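Local coordinates for protein minor fimbrium tip subunit Mfa3 (PDB 5NF4) that forms part of the tip of the minor fimbriae of Porphyromonas gingivalis, filaments that mediate biofilm formation and adhesion to host cells and other oral bacteria, at residues 292-297 / 341-346; 195-200 / 324-329; 254-259 / 274-279. All coordinates share one frame; numbering follows the deposited sequence.

Interaction 1 of 3, residues 292-297 / 341-346; sequences IITHEG and YSICDW
Tyr341 reaches from the strand to the loop and puts its phenol oxygen between two backbone groups. Its OH gives a weak hydrogen bond to Ile293 O at 2.7 Å and takes one from His295 N at 3.0 Å, with an N-H...O angle of 152°. The hydroxyl thus serves as donor and acceptor at once, bridging the peptide groups on the two sides of Thr294. A tyrosine of strand 337-345 thereby fastens the loop after strand 287-291 by its backbone, at the surface. Tyr341 CG stands anti to its own backbone N (chi1 158°), which sends the ring out from the strand towards the loop. His295 O lies in the ring plane at its edge, 3.4 Å from Tyr341 CE2.

Two apolar pairs flank this polar grip. Ile293 CG1 comes within 4.0 Å of Tyr341 CZ. Two residues along the strand, Ile343 extends CD1 to 3.7 Å from Thr294 CG2. The Ile343 CG2 methyl instead touches oxygens: it meets His295 O at 3.6 Å, and the Glu296 carboxylate folds back over it, its chain bent at chi2 (-73°) and its OE2 in a salt bridge with Arg324.

Segment 292-297 follows strand 287-291 and runs past the side chains of strand 337-345, close to its C-terminal end. Helix 304-308 covers Ile293 through Phe307 and Ala308, and strand 324-332 pairs antiparallel with 337-345.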
ATOM      1  N   ILE A 292      -4.153  13.917   7.245  1.00 31.54           N
ATOM      2  CA  ILE A 292      -2.978  13.207   6.754  1.00 32.26           C
ATOM      3  C   ILE A 292      -2.651  13.732   5.356  1.00 33.98           C
ATOM      4  O   ILE A 292      -3.555  13.898   4.540  1.00 32.64           O
ATOM      5  CB  ILE A 292      -3.256  11.698   6.759  1.00 32.95           C
ATOM      6  CG1 ILE A 292      -3.462  11.218   8.200  1.00 33.80           C
ATOM      7  CG2 ILE A 292      -2.120  10.931   6.098  1.00 33.79           C
ATOM      8  CD1 ILE A 292      -4.122   9.859   8.279  1.00 34.18           C
ATOM      9  N   ILE A 293      -1.387  14.073   5.122  1.00 35.64           N
ATOM     10  CA  ILE A 293      -0.946  14.611   3.834  1.00 33.82           C
ATOM     11  C   ILE A 293       0.272  13.866   3.340  1.00 33.68           C
ATOM     12  O   ILE A 293       0.927  13.166   4.113  1.00 32.01           O
ATOM     13  CB  ILE A 293      -0.603  16.096   3.922  1.00 34.71           C
ATOM     14  CG1 ILE A 293       0.715  16.326   4.702  1.00 32.95           C
ATOM     15  CG2 ILE A 293      -1.716  16.835   4.613  1.00 34.56           C
ATOM     16  CD1 ILE A 293       1.067  17.790   4.916  1.00 38.88           C
ATOM     17  N   THR A 294       0.561  14.036   2.052  1.00 32.23           N
ATOM     18  CA  THR A 294       1.824  13.620   1.471  1.00 33.86           C
ATOM     19  C   THR A 294       2.604  14.865   1.120  1.00 36.96           C
ATOM     20  O   THR A 294       2.241  15.607   0.202  1.00 36.78           O
ATOM     21  CB  THR A 294       1.617  12.746   0.205  1.00 32.77           C
ATOM     22  OG1 THR A 294       0.930  11.540   0.572  1.00 32.38           O
ATOM     23  CG2 THR A 294       2.933  12.417  -0.414  1.00 35.01           C
ATOM     24  N   HIS A 295       3.690  15.093   1.849  1.00 36.45           N
ATOM     25  CA  HIS A 295       4.536  16.255   1.621  1.00 38.30           C
ATOM     26  C   HIS A 295       5.983  15.951   1.901  1.00 40.72           C
ATOM     27  O   HIS A 295       6.325  15.545   3.007  1.00 41.90           O
ATOM     28  CB  HIS A 295       4.073  17.413   2.513  1.00 39.37           C
ATOM     29  CG  HIS A 295       4.795  18.688   2.239  1.00 47.89           C
ATOM     30  ND1 HIS A 295       4.515  19.479   1.146  1.00 53.77           N
ATOM     31  CD2 HIS A 295       5.801  19.299   2.904  1.00 57.10           C
ATOM     32  CE1 HIS A 295       5.324  20.525   1.151  1.00 57.28           C
ATOM     33  NE2 HIS A 295       6.109  20.441   2.208  1.00 61.20           N
ATOM     34  N   GLU A 296       6.817  16.102   0.867  1.00 45.25           N
ATOM     35  CA  GLU A 296       8.264  15.958   0.960  1.00 51.56           C
ATOM     36  C   GLU A 296       8.887  17.298   1.304  1.00 52.61           C
ATOM     37  O   GLU A 296       8.461  18.342   0.809  1.00 61.10           O
ATOM     38  CB  GLU A 296       8.864  15.465  -0.368  1.00 60.91           C
ATOM     39  CG  GLU A 296       8.155  14.283  -1.003  1.00 70.05           C
ATOM     40  CD  GLU A 296       8.407  12.979  -0.273  1.00 78.48           C
ATOM     41  OE1 GLU A 296       9.367  12.916   0.528  1.00 79.64           O
ATOM     42  OE2 GLU A 296       7.642  12.014  -0.510  1.00 87.17           O
ATOM     43  N   GLY A 297       9.917  17.267   2.132  1.00 57.14           N
ATOM     44  CA  GLY A 297      10.684  18.470   2.389  1.00 64.04           C
ATOM     45  C   GLY A 297      10.021  19.353   3.412  1.00 66.87           C
ATOM     46  O   GLY A 297       9.090  18.940   4.090  1.00 58.70           O
ATOM     47  N   TYR A 341       5.967  15.660  11.631  1.00 39.81           N
ATOM     48  CA  TYR A 341       5.581  14.746  10.566  1.00 38.40           C
ATOM     49  C   TYR A 341       6.744  14.392   9.670  1.00 39.72           C
ATOM     50  O   TYR A 341       7.620  15.219   9.398  1.00 39.74           O
ATOM     51  CB  TYR A 341       4.481  15.386   9.733  1.00 37.57           C
ATOM     52  CG  TYR A 341       4.274  14.872   8.311  1.00 36.76           C
ATOM     53  CD1 TYR A 341       3.392  13.835   8.053  1.00 35.84           C
ATOM     54  CD2 TYR A 341       4.931  15.466   7.227  1.00 43.97           C
ATOM     55  CE1 TYR A 341       3.173  13.387   6.734  1.00 35.35           C
ATOM     56  CE2 TYR A 341       4.720  15.032   5.928  1.00 42.05           C
ATOM     57  CZ  TYR A 341       3.844  13.994   5.689  1.00 35.89           C
ATOM     58  OH  TYR A 341       3.615  13.535   4.415  1.00 36.63           O
ATOM     59  N   SER A 342       6.729  13.157   9.200  1.00 38.33           N
ATOM     60  CA  SER A 342       7.587  12.752   8.094  1.00 42.00           C
ATOM     61  C   SER A 342       6.903  11.666   7.272  1.00 40.42           C
ATOM     62  O   SER A 342       6.025  10.969   7.753  1.00 40.11           O
ATOM     63  CB  SER A 342       8.944  12.281   8.617  1.00 51.90           C
ATOM     64  OG  SER A 342       8.800  11.204   9.513  1.00 68.93           O
ATOM     65  N   ILE A 343       7.273  11.555   5.998  1.00 39.38           N
ATOM     66  CA  ILE A 343       6.811  10.454   5.176  1.00 37.75           C
ATOM     67  C   ILE A 343       8.051   9.744   4.652  1.00 40.51           C
ATOM     68  O   ILE A 343       9.034  10.381   4.301  1.00 40.03           O
ATOM     69  CB  ILE A 343       5.910  10.947   4.028  1.00 40.93           C
ATOM     70  CG1 ILE A 343       5.352   9.768   3.239  1.00 41.50           C
ATOM     71  CG2 ILE A 343       6.654  11.970   3.189  1.00 43.15           C
ATOM     72  CD1 ILE A 343       4.478  10.187   2.057  1.00 42.94           C
ATOM     73  N   CYS A 344       8.041   8.424   4.654  1.00 42.34           N
ATOM     74  CA  CYS A 344       9.174   7.708   4.081  1.00 47.60           C
ATOM     75  C   CYS A 344       8.722   6.429   3.422  1.00 48.04           C
ATOM     76  O   CYS A 344       7.550   6.093   3.430  1.00 40.02           O
ATOM     77  CB  CYS A 344      10.226   7.414   5.150  1.00 61.72           C
ATOM     78  SG  CYS A 344       9.622   6.557   6.585  1.00 84.85           S
ATOM     79  N   ASP A 345       9.661   5.734   2.800  1.00 57.29           N
ATOM     80  CA  ASP A 345       9.364   4.432   2.237  1.00 66.89           C
ATOM     81  C   ASP A 345       9.124   3.458   3.376  1.00 57.30           C
ATOM     82  O   ASP A 345       9.586   3.664   4.506  1.00 53.84           O
ATOM     83  CB  ASP A 345      10.505   3.939   1.336  1.00 83.52           C
ATOM     84  CG  ASP A 345      10.501   4.600  -0.033  1.00 84.68           C
ATOM     85  OD1 ASP A 345       9.407   4.945  -0.542  1.00 77.05           O
ATOM     86  OD2 ASP A 345      11.600   4.763  -0.610  1.00 91.30           O
ATOM     87  N   TRP A 346       8.376   2.408   3.070  1.00 61.38           N
ATOM     88  CA  TRP A 346       8.052   1.367   4.029  1.00 74.03           C
ATOM     89  C   TRP A 346       9.148   0.301   4.074  1.00 89.78           C
ATOM     90  O   TRP A 346      10.016   0.320   4.952  1.00 94.72           O
ATOM     91  CB  TRP A 346       6.711   0.768   3.640  1.00 70.87           C
ATOM     92  CG  TRP A 346       6.104  -0.195   4.583  1.00 66.73           C
ATOM     93  CD1 TRP A 346       6.737  -1.020   5.469  1.00 68.12           C
ATOM     94  CD2 TRP A 346       4.709  -0.447   4.721  1.00 47.04           C
ATOM     95  NE1 TRP A 346       5.810  -1.774   6.154  1.00 60.09           N
ATOM     96  CE2 TRP A 346       4.559  -1.444   5.706  1.00 49.83           C
ATOM     97  CE3 TRP A 346       3.570   0.073   4.103  1.00 38.88           C
ATOM     98  CZ2 TRP A 346       3.313  -1.924   6.088  1.00 41.03           C
ATOM     99  CZ3 TRP A 346       2.340  -0.409   4.475  1.00 37.67           C
ATOM    100  CH2 TRP A 346       2.220  -1.399   5.466  1.00 40.06           C
TER

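Interaction 2 of 3, residues 195-200 / 324-329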
ATOM      1  N   VAL A 195      -0.568  -2.637  -1.016  1.00 31.11           N
ATOM      2  CA  VAL A 195      -1.683  -1.808  -1.505  1.00 31.78           C
ATOM      3  C   VAL A 195      -2.127  -0.796  -0.443  1.00 32.03           C
ATOM      4  O   VAL A 195      -2.967   0.063  -0.732  1.00 31.31           O
ATOM      5  CB  VAL A 195      -2.895  -2.689  -1.938  1.00 28.84           C
ATOM      6  CG1 VAL A 195      -2.445  -3.657  -3.039  1.00 31.22           C
ATOM      7  CG2 VAL A 195      -3.500  -3.439  -0.745  1.00 28.46           C
ATOM      8  N   VAL A 196      -1.565  -0.918   0.766  1.00 31.55           N
ATOM      9  CA  VAL A 196      -1.906  -0.034   1.885  1.00 31.68           C
ATOM     10  C   VAL A 196      -0.713   0.848   2.240  1.00 34.24           C
ATOM     11  O   VAL A 196       0.435   0.539   1.878  1.00 35.31           O
ATOM     12  CB  VAL A 196      -2.354  -0.826   3.160  1.00 31.78           C
ATOM     13  CG1 VAL A 196      -3.683  -1.561   2.917  1.00 31.83           C
ATOM     14  CG2 VAL A 196      -1.307  -1.809   3.611  1.00 33.16           C
ATOM     15  N   ALA A 197      -1.020   1.938   2.936  1.00 33.31           N
ATOM     16  CA  ALA A 197      -0.047   2.794   3.611  1.00 32.81           C
ATOM     17  C   ALA A 197      -0.036   2.458   5.111  1.00 32.51           C
ATOM     18  O   ALA A 197      -0.986   1.875   5.617  1.00 32.95           O
ATOM     19  CB  ALA A 197      -0.393   4.286   3.394  1.00 35.34           C
ATOM     20  N   LYS A 198       1.043   2.814   5.800  1.00 31.49           N
ATOM     21  CA  LYS A 198       1.165   2.591   7.239  1.00 35.51           C
ATOM     22  C   LYS A 198       1.089   3.926   7.951  1.00 33.74           C
ATOM     23  O   LYS A 198       1.830   4.862   7.620  1.00 34.05           O
ATOM     24  CB  LYS A 198       2.471   1.872   7.531  1.00 35.73           C
ATOM     25  CG  LYS A 198       2.797   1.610   8.992  1.00 37.73           C
ATOM     26  CD  LYS A 198       4.102   0.826   9.116  1.00 39.37           C
ATOM     27  CE  LYS A 198       4.465   0.545  10.554  1.00 40.63           C
ATOM     28  NZ  LYS A 198       5.600  -0.406  10.655  1.00 42.45           N
ATOM     29  N   LEU A 199       0.192   4.001   8.936  1.00 33.18           N
ATOM     30  CA  LEU A 199       0.041   5.187   9.745  1.00 34.85           C
ATOM     31  C   LEU A 199       0.652   4.895  11.099  1.00 36.13           C
ATOM     32  O   LEU A 199       0.312   3.903  11.733  1.00 35.28           O
ATOM     33  CB  LEU A 199      -1.431   5.567   9.885  1.00 32.05           C
ATOM     34  CG  LEU A 199      -1.741   6.720  10.844  1.00 34.84           C
ATOM     35  CD1 LEU A 199      -1.154   8.048  10.330  1.00 34.75           C
ATOM     36  CD2 LEU A 199      -3.233   6.844  11.031  1.00 34.80           C
ATOM     37  N   ASP A 200       1.563   5.767  11.518  1.00 32.99           N
ATOM     38  CA  ASP A 200       2.460   5.515  12.619  1.00 36.63           C
ATOM     39  C   ASP A 200       2.429   6.727  13.544  1.00 37.50           C
ATOM     40  O   ASP A 200       3.057   7.731  13.250  1.00 36.75           O
ATOM     41  CB  ASP A 200       3.866   5.266  12.046  1.00 44.54           C
ATOM     42  CG  ASP A 200       4.841   4.713  13.042  1.00 47.11           C
ATOM     43  OD1 ASP A 200       4.648   4.882  14.266  1.00 43.95           O
ATOM     44  OD2 ASP A 200       5.843   4.106  12.579  1.00 45.84           O
ATOM     45  N   ARG A 324       3.688   3.585   1.481  1.00 36.73           N
ATOM     46  CA  ARG A 324       4.434   4.648   2.132  1.00 37.30           C
ATOM     47  C   ARG A 324       4.120   4.611   3.628  1.00 38.84           C
ATOM     48  O   ARG A 324       3.104   4.054   4.059  1.00 34.02           O
ATOM     49  CB  ARG A 324       4.083   6.017   1.549  1.00 37.60           C
ATOM     50  CG  ARG A 324       4.384   6.144   0.040  1.00 49.84           C
ATOM     51  CD  ARG A 324       5.869   6.108  -0.292  1.00 68.60           C
ATOM     52  NE  ARG A 324       6.632   7.274   0.166  1.00 77.29           N
ATOM     53  CZ  ARG A 324       6.528   8.506  -0.337  1.00 77.12           C
ATOM     54  NH1 ARG A 324       5.663   8.781  -1.313  1.00 80.01           N
ATOM     55  NH2 ARG A 324       7.284   9.479   0.156  1.00 72.34           N
ATOM     56  N   HIS A 325       5.004   5.223   4.390  1.00 39.41           N
ATOM     57  CA  HIS A 325       4.948   5.202   5.855  1.00 40.31           C
ATOM     58  C   HIS A 325       4.791   6.638   6.362  1.00 38.01           C
ATOM     59  O   HIS A 325       5.694   7.468   6.182  1.00 35.88           O
ATOM     60  CB  HIS A 325       6.235   4.527   6.331  1.00 38.80           C
ATOM     61  CG  HIS A 325       6.324   4.243   7.802  1.00 41.34           C
ATOM     62  ND1 HIS A 325       7.480   3.745   8.373  1.00 44.87           N
ATOM     63  CD2 HIS A 325       5.435   4.385   8.817  1.00 41.45           C
ATOM     64  CE1 HIS A 325       7.298   3.590   9.672  1.00 54.21           C
ATOM     65  NE2 HIS A 325       6.067   3.971   9.968  1.00 42.21           N
ATOM     66  N   TYR A 326       3.643   6.911   6.992  1.00 32.42           N
ATOM     67  CA  TYR A 326       3.262   8.219   7.502  1.00 35.79           C
ATOM     68  C   TYR A 326       3.503   8.225   9.006  1.00 39.02           C
ATOM     69  O   TYR A 326       2.848   7.492   9.759  1.00 38.16           O
ATOM     70  CB  TYR A 326       1.792   8.526   7.166  1.00 32.37           C
ATOM     71  CG  TYR A 326       1.551   8.651   5.673  1.00 33.08           C
ATOM     72  CD1 TYR A 326       1.440   7.515   4.880  1.00 34.86           C
ATOM     73  CD2 TYR A 326       1.496   9.892   5.055  1.00 31.65           C
ATOM     74  CE1 TYR A 326       1.276   7.608   3.485  1.00 35.46           C
ATOM     75  CE2 TYR A 326       1.311  10.006   3.656  1.00 34.03           C
ATOM     76  CZ  TYR A 326       1.209   8.848   2.884  1.00 35.07           C
ATOM     77  OH  TYR A 326       1.077   8.923   1.495  1.00 33.05           O
ATOM     78  N   ILE A 327       4.474   9.032   9.425  1.00 35.80           N
ATOM     79  CA  ILE A 327       4.963   9.010  10.801  1.00 36.85           C
ATOM     80  C   ILE A 327       4.680  10.339  11.489  1.00 39.56           C
ATOM     81  O   ILE A 327       5.104  11.402  11.030  1.00 39.26           O
ATOM     82  CB  ILE A 327       6.479   8.696  10.842  1.00 41.77           C
ATOM     83  CG1 ILE A 327       6.757   7.366  10.132  1.00 46.51           C
ATOM     84  CG2 ILE A 327       6.990   8.630  12.290  1.00 39.16           C
ATOM     85  CD1 ILE A 327       8.219   7.146   9.786  1.00 55.22           C
ATOM     86  N   TYR A 328       3.952  10.265  12.602  1.00 40.06           N
ATOM     87  CA  TYR A 328       3.633  11.431  13.411  1.00 38.88           C
ATOM     88  C   TYR A 328       4.252  11.319  14.788  1.00 38.62           C
ATOM     89  O   TYR A 328       4.277  10.245  15.411  1.00 36.52           O
ATOM     90  CB  TYR A 328       2.101  11.602  13.519  1.00 37.08           C
ATOM     91  CG  TYR A 328       1.522  11.931  12.176  1.00 36.71           C
ATOM     92  CD1 TYR A 328       1.215  10.924  11.272  1.00 33.63           C
ATOM     93  CD2 TYR A 328       1.341  13.253  11.775  1.00 36.69           C
ATOM     94  CE1 TYR A 328       0.711  11.219  10.025  1.00 35.11           C
ATOM     95  CE2 TYR A 328       0.844  13.557  10.515  1.00 33.79           C
ATOM     96  CZ  TYR A 328       0.521  12.536   9.656  1.00 33.71           C
ATOM     97  OH  TYR A 328       0.051  12.837   8.403  1.00 34.38           O
ATOM     98  N   ARG A 329       4.805  12.443  15.231  1.00 37.81           N
ATOM     99  CA  ARG A 329       5.355  12.574  16.566  1.00 39.23           C
ATOM    100  C   ARG A 329       4.527  13.663  17.218  1.00 41.64           C
ATOM    101  O   ARG A 329       4.521  14.809  16.764  1.00 40.54           O
ATOM    102  CB  ARG A 329       6.859  12.908  16.512  1.00 42.22           C
ATOM    103  CG  ARG A 329       7.605  11.856  15.694  1.00 55.80           C
ATOM    104  CD  ARG A 329       9.028  12.205  15.397  1.00 68.27           C
ATOM    105  NE  ARG A 329       9.219  13.329  14.478  1.00 70.75           N
ATOM    106  CZ  ARG A 329       8.974  13.314  13.170  1.00 82.96           C
ATOM    107  NH1 ARG A 329       8.449  12.246  12.576  1.00 81.29           N
ATOM    108  NH2 ARG A 329       9.228  14.403  12.457  1.00 92.46           N
TER
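Two parallel neighbours in a largely antiparallel beta domain meet here: strand 196-200 runs beside strand 324-329 at an axis distance of 4.8 Å, their directions only 10° apart. The pairing belongs to the C-terminal half of the fimbrillin-type fold. Its backbone bonds alternate as parallel strands require. Lys198 N binds Arg324 O and Lys198 O accepts from Tyr326 N; Asp200 then repeats the pattern, its N bonded to Tyr326 O and its O to Tyr328 N at 2.8 Å. Of the four, the bond from Asp200 N is the most bent, at 137°.

On the face carrying Ala197, Leu199, Tyr326 and Tyr328, the contact is apolar. Ala197 CB approaches Tyr326 CE1 at 3.7 Å, and Leu199 CD1 lies the same distance from Tyr328 CE1. Both phenols find partners beyond the pair: Tyr326 OH bonds to Thr294 and Tyr328 OH to Tyr304.

The other face is built round the imidazole of His325, sandwiched between aliphatic groups. Lys198 runs alongside it fully extended and lays CD over one face, 4.0 Å from the ring centroid, in a CH-pi contact; its NZ goes on to a salt bridge with Glu66. Ile327 CG1 covers the opposite face near the rim. Asp200 takes the edge, its carboxylate nearly coplanar with the ring (16°) and its OD1 held by Asn202 and Gln248. Asp200 and His325 leave the same face of the sheet from adjacent strands, each with CG anti to its backbone N, and this brings the carboxylate to the ring edge at NE2. There His325 NE2 donates to the anti lone pair of Asp200 OD2 at 2.6 Å.

Interaction 3 of 3, residues 254-259 / 274-279; sequences PEAIVE and PINFFR
Val258 rests both of its methyls on Pro274 CG in an apolar junction. CG1 and CG2 of Val258 each sit 4.0 Å from Pro274 CG, which faces the fork between them. The valine has CG1 anti to its backbone N (chi1 -173°), and that methyl also reaches Ile275 CG1 at 4.1 Å, the two side chains crossing at about a right angle. A cis peptide bond precedes Pro274. Nearer the start of the loop, Ala256, its CB directed toward 274-279, lies beside the Asn276 side chain.

Polar groups are held mainly by partners elsewhere. Val258 N is hydrogen-bonded to Thr319 OG1, and Ile275 O to Asn217 ND2. Ile257 O is the exception: buried here 4.1 Å from Pro274 CG, it has no polar partner in the model.

The contact joins the loop leaving strand 248-254 to the approach to strand 277-282. Ala256 shares a backbone hydrogen bond with Val320, while beyond Asn276 the chain enters strand 277-282, flanked by strands 210-216 and 287-291.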
ATOM      1  N   PRO A 254      -5.960   1.750   2.733  1.00 28.86           N
ATOM      2  CA  PRO A 254      -5.634   1.716   1.306  1.00 29.88           C
ATOM      3  C   PRO A 254      -5.248   3.080   0.753  1.00 31.45           C
ATOM      4  O   PRO A 254      -5.612   4.122   1.292  1.00 30.32           O
ATOM      5  CB  PRO A 254      -6.915   1.223   0.666  1.00 31.15           C
ATOM      6  CG  PRO A 254      -7.709   0.600   1.768  1.00 31.42           C
ATOM      7  CD  PRO A 254      -7.379   1.431   2.968  1.00 29.78           C
ATOM      8  N   GLU A 255      -4.490   3.060  -0.331  1.00 28.62           N
ATOM      9  CA  GLU A 255      -4.265   4.256  -1.122  1.00 28.97           C
ATOM     10  C   GLU A 255      -5.560   5.014  -1.327  1.00 29.58           C
ATOM     11  O   GLU A 255      -6.604   4.411  -1.571  1.00 29.46           O
ATOM     12  CB  GLU A 255      -3.650   3.852  -2.474  1.00 29.16           C
ATOM     13  CG  GLU A 255      -3.360   4.980  -3.399  1.00 33.85           C
ATOM     14  CD  GLU A 255      -2.591   4.471  -4.573  1.00 39.08           C
ATOM     15  OE1 GLU A 255      -1.344   4.397  -4.471  1.00 36.78           O
ATOM     16  OE2 GLU A 255      -3.255   4.091  -5.559  1.00 34.62           O
ATOM     17  N   ALA A 256      -5.490   6.333  -1.223  1.00 28.33           N
ATOM     18  CA  ALA A 256      -6.643   7.183  -1.407  1.00 26.82           C
ATOM     19  C   ALA A 256      -6.243   8.441  -2.134  1.00 31.96           C
ATOM     20  O   ALA A 256      -5.464   9.245  -1.613  1.00 31.98           O
ATOM     21  CB  ALA A 256      -7.297   7.530  -0.044  1.00 29.14           C
ATOM     22  N   ILE A 257      -6.739   8.592  -3.357  1.00 31.87           N
ATOM     23  CA  ILE A 257      -6.501   9.805  -4.130  1.00 31.58           C
ATOM     24  C   ILE A 257      -7.426  10.917  -3.684  1.00 32.68           C
ATOM     25  O   ILE A 257      -8.625  10.713  -3.555  1.00 32.75           O
ATOM     26  CB  ILE A 257      -6.730   9.581  -5.626  1.00 31.84           C
ATOM     27  CG1 ILE A 257      -5.930   8.382  -6.121  1.00 33.61           C
ATOM     28  CG2 ILE A 257      -6.398  10.850  -6.408  1.00 33.51           C
ATOM     29  CD1 ILE A 257      -4.455   8.432  -5.815  1.00 39.40           C
ATOM     30  N   VAL A 258      -6.866  12.106  -3.471  1.00 31.66           N
ATOM     31  CA  VAL A 258      -7.664  13.308  -3.225  1.00 30.95           C
ATOM     32  C   VAL A 258      -7.344  14.365  -4.269  1.00 32.02           C
ATOM     33  O   VAL A 258      -6.175  14.708  -4.474  1.00 32.33           O
ATOM     34  CB  VAL A 258      -7.390  13.886  -1.826  1.00 33.34           C
ATOM     35  CG1 VAL A 258      -8.366  15.037  -1.514  1.00 32.44           C
ATOM     36  CG2 VAL A 258      -7.497  12.777  -0.751  1.00 33.56           C
ATOM     37  N   GLU A 259      -8.369  14.862  -4.952  1.00 30.95           N
ATOM     38  CA  GLU A 259      -8.172  15.881  -5.989  1.00 34.30           C
ATOM     39  C   GLU A 259      -7.484  17.094  -5.387  1.00 36.45           C
ATOM     40  O   GLU A 259      -7.774  17.505  -4.242  1.00 32.41           O
ATOM     41  CB  GLU A 259      -9.523  16.260  -6.638  1.00 33.68           C
ATOM     42  CG  GLU A 259     -10.030  15.146  -7.522  1.00 36.42           C
ATOM     43  CD  GLU A 259     -11.497  15.273  -7.895  1.00 48.69           C
ATOM     44  OE1 GLU A 259     -12.092  16.344  -7.670  1.00 47.78           O
ATOM     45  OE2 GLU A 259     -12.051  14.286  -8.413  1.00 51.11           O
ATOM     46  N   PRO A 274     -12.780  13.053   0.674  1.00 31.28           N
ATOM     47  CA  PRO A 274     -12.100  11.800   1.001  1.00 30.68           C
ATOM     48  C   PRO A 274     -10.807  11.959   1.799  1.00 29.73           C
ATOM     49  O   PRO A 274     -10.011  11.025   1.855  1.00 30.40           O
ATOM     50  CB  PRO A 274     -11.782  11.210  -0.392  1.00 32.05           C
ATOM     51  CG  PRO A 274     -11.475  12.480  -1.222  1.00 32.91           C
ATOM     52  CD  PRO A 274     -12.412  13.552  -0.676  1.00 33.91           C
ATOM     53  N   ILE A 275     -10.588  13.119   2.403  1.00 32.67           N
ATOM     54  CA  ILE A 275      -9.361  13.325   3.153  1.00 31.86           C
ATOM     55  C   ILE A 275      -9.305  12.368   4.348  1.00 31.78           C
ATOM     56  O   ILE A 275     -10.225  12.309   5.156  1.00 30.77           O
ATOM     57  CB  ILE A 275      -9.213  14.799   3.641  1.00 31.41           C
ATOM     58  CG1 ILE A 275      -9.092  15.722   2.428  1.00 33.13           C
ATOM     59  CG2 ILE A 275      -7.997  14.961   4.589  1.00 29.78           C
ATOM     60  CD1 ILE A 275      -9.135  17.227   2.740  1.00 34.77           C
ATOM     61  N   ASN A 276      -8.207  11.625   4.451  1.00 28.73           N
ATOM     62  CA  ASN A 276      -7.938  10.799   5.620  1.00 29.23           C
ATOM     63  C   ASN A 276      -7.433  11.648   6.774  1.00 29.74           C
ATOM     64  O   ASN A 276      -6.614  12.537   6.578  1.00 31.72           O
ATOM     65  CB  ASN A 276      -6.884   9.734   5.305  1.00 32.11           C
ATOM     66  CG  ASN A 276      -7.360   8.686   4.328  1.00 32.86           C
ATOM     67  OD1 ASN A 276      -8.145   8.937   3.380  1.00 35.03           O
ATOM     68  ND2 ASN A 276      -6.900   7.498   4.557  1.00 29.21           N
ATOM     69  N   PHE A 277      -7.919  11.401   7.986  1.00 32.21           N
ATOM     70  CA  PHE A 277      -7.365  12.095   9.131  1.00 35.60           C
ATOM     71  C   PHE A 277      -7.423  11.195  10.335  1.00 36.38           C
ATOM     72  O   PHE A 277      -8.189  10.226  10.343  1.00 35.50           O
ATOM     73  CB  PHE A 277      -8.129  13.406   9.415  1.00 34.53           C
ATOM     74  CG  PHE A 277      -9.571  13.215   9.848  1.00 34.86           C
ATOM     75  CD1 PHE A 277     -10.578  13.030   8.902  1.00 36.51           C
ATOM     76  CD2 PHE A 277      -9.937  13.289  11.199  1.00 33.31           C
ATOM     77  CE1 PHE A 277     -11.921  12.888   9.291  1.00 33.25           C
ATOM     78  CE2 PHE A 277     -11.246  13.151  11.574  1.00 34.31           C
ATOM     79  CZ  PHE A 277     -12.248  12.967  10.632  1.00 33.16           C
ATOM     80  N   PHE A 278      -6.614  11.503  11.346  1.00 34.80           N
ATOM     81  CA  PHE A 278      -6.756  10.791  12.598  1.00 34.19           C
ATOM     82  C   PHE A 278      -7.220  11.770  13.658  1.00 35.12           C
ATOM     83  O   PHE A 278      -6.919  12.967  13.623  1.00 35.11           O
ATOM     84  CB  PHE A 278      -5.483  10.021  13.017  1.00 36.30           C
ATOM     85  CG  PHE A 278      -4.249  10.852  13.257  1.00 36.33           C
ATOM     86  CD1 PHE A 278      -3.925  11.282  14.528  1.00 39.16           C
ATOM     87  CD2 PHE A 278      -3.351  11.106  12.228  1.00 36.45           C
ATOM     88  CE1 PHE A 278      -2.747  12.002  14.769  1.00 41.50           C
ATOM     89  CE2 PHE A 278      -2.177  11.832  12.469  1.00 36.85           C
ATOM     90  CZ  PHE A 278      -1.877  12.271  13.730  1.00 38.92           C
ATOM     91  N   ARG A 279      -8.061  11.233  14.520  1.00 35.78           N
ATOM     92  CA  ARG A 279      -8.681  11.978  15.605  1.00 41.33           C
ATOM     93  C   ARG A 279      -8.118  11.557  16.949  1.00 42.84           C
ATOM     94  O   ARG A 279      -8.201  10.387  17.323  1.00 39.91           O
ATOM     95  CB  ARG A 279     -10.180  11.753  15.547  1.00 38.51           C
ATOM     96  CG  ARG A 279     -10.917  12.246  16.758  1.00 44.51           C
ATOM     97  CD  ARG A 279     -12.408  12.164  16.525  1.00 58.83           C
ATOM     98  NE  ARG A 279     -12.851  13.155  15.551  1.00 59.04           N
ATOM     99  CZ  ARG A 279     -13.794  12.956  14.632  1.00 59.91           C
ATOM    100  NH1 ARG A 279     -14.400  11.776  14.518  1.00 61.70           N
ATOM    101  NH2 ARG A 279     -14.124  13.951  13.811  1.00 54.34           N
TER

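Following the chain from the N terminus, segment 195-200 comes first and waits until 324-329 for its partner, so interaction 2 closes a long loop of 123 residues. Interaction 3 is nested inside it, joining the two ends of the short excursion between strands 248-254 and 277-282. Interaction 1 opens after that, at 292-297, and closes at 341-346 beyond the second half of interaction 2, so these two cross. Arg324 and Tyr326 tie interaction 2 to the loop of interaction 1 through Glu296 and Thr294. Ile292 N probably hydrogen-bonds to the backbone O of Asn276, linking interactions 1 and 3, and Phe278 packs on Tyr328 and Leu199 between interactions 2 and 3.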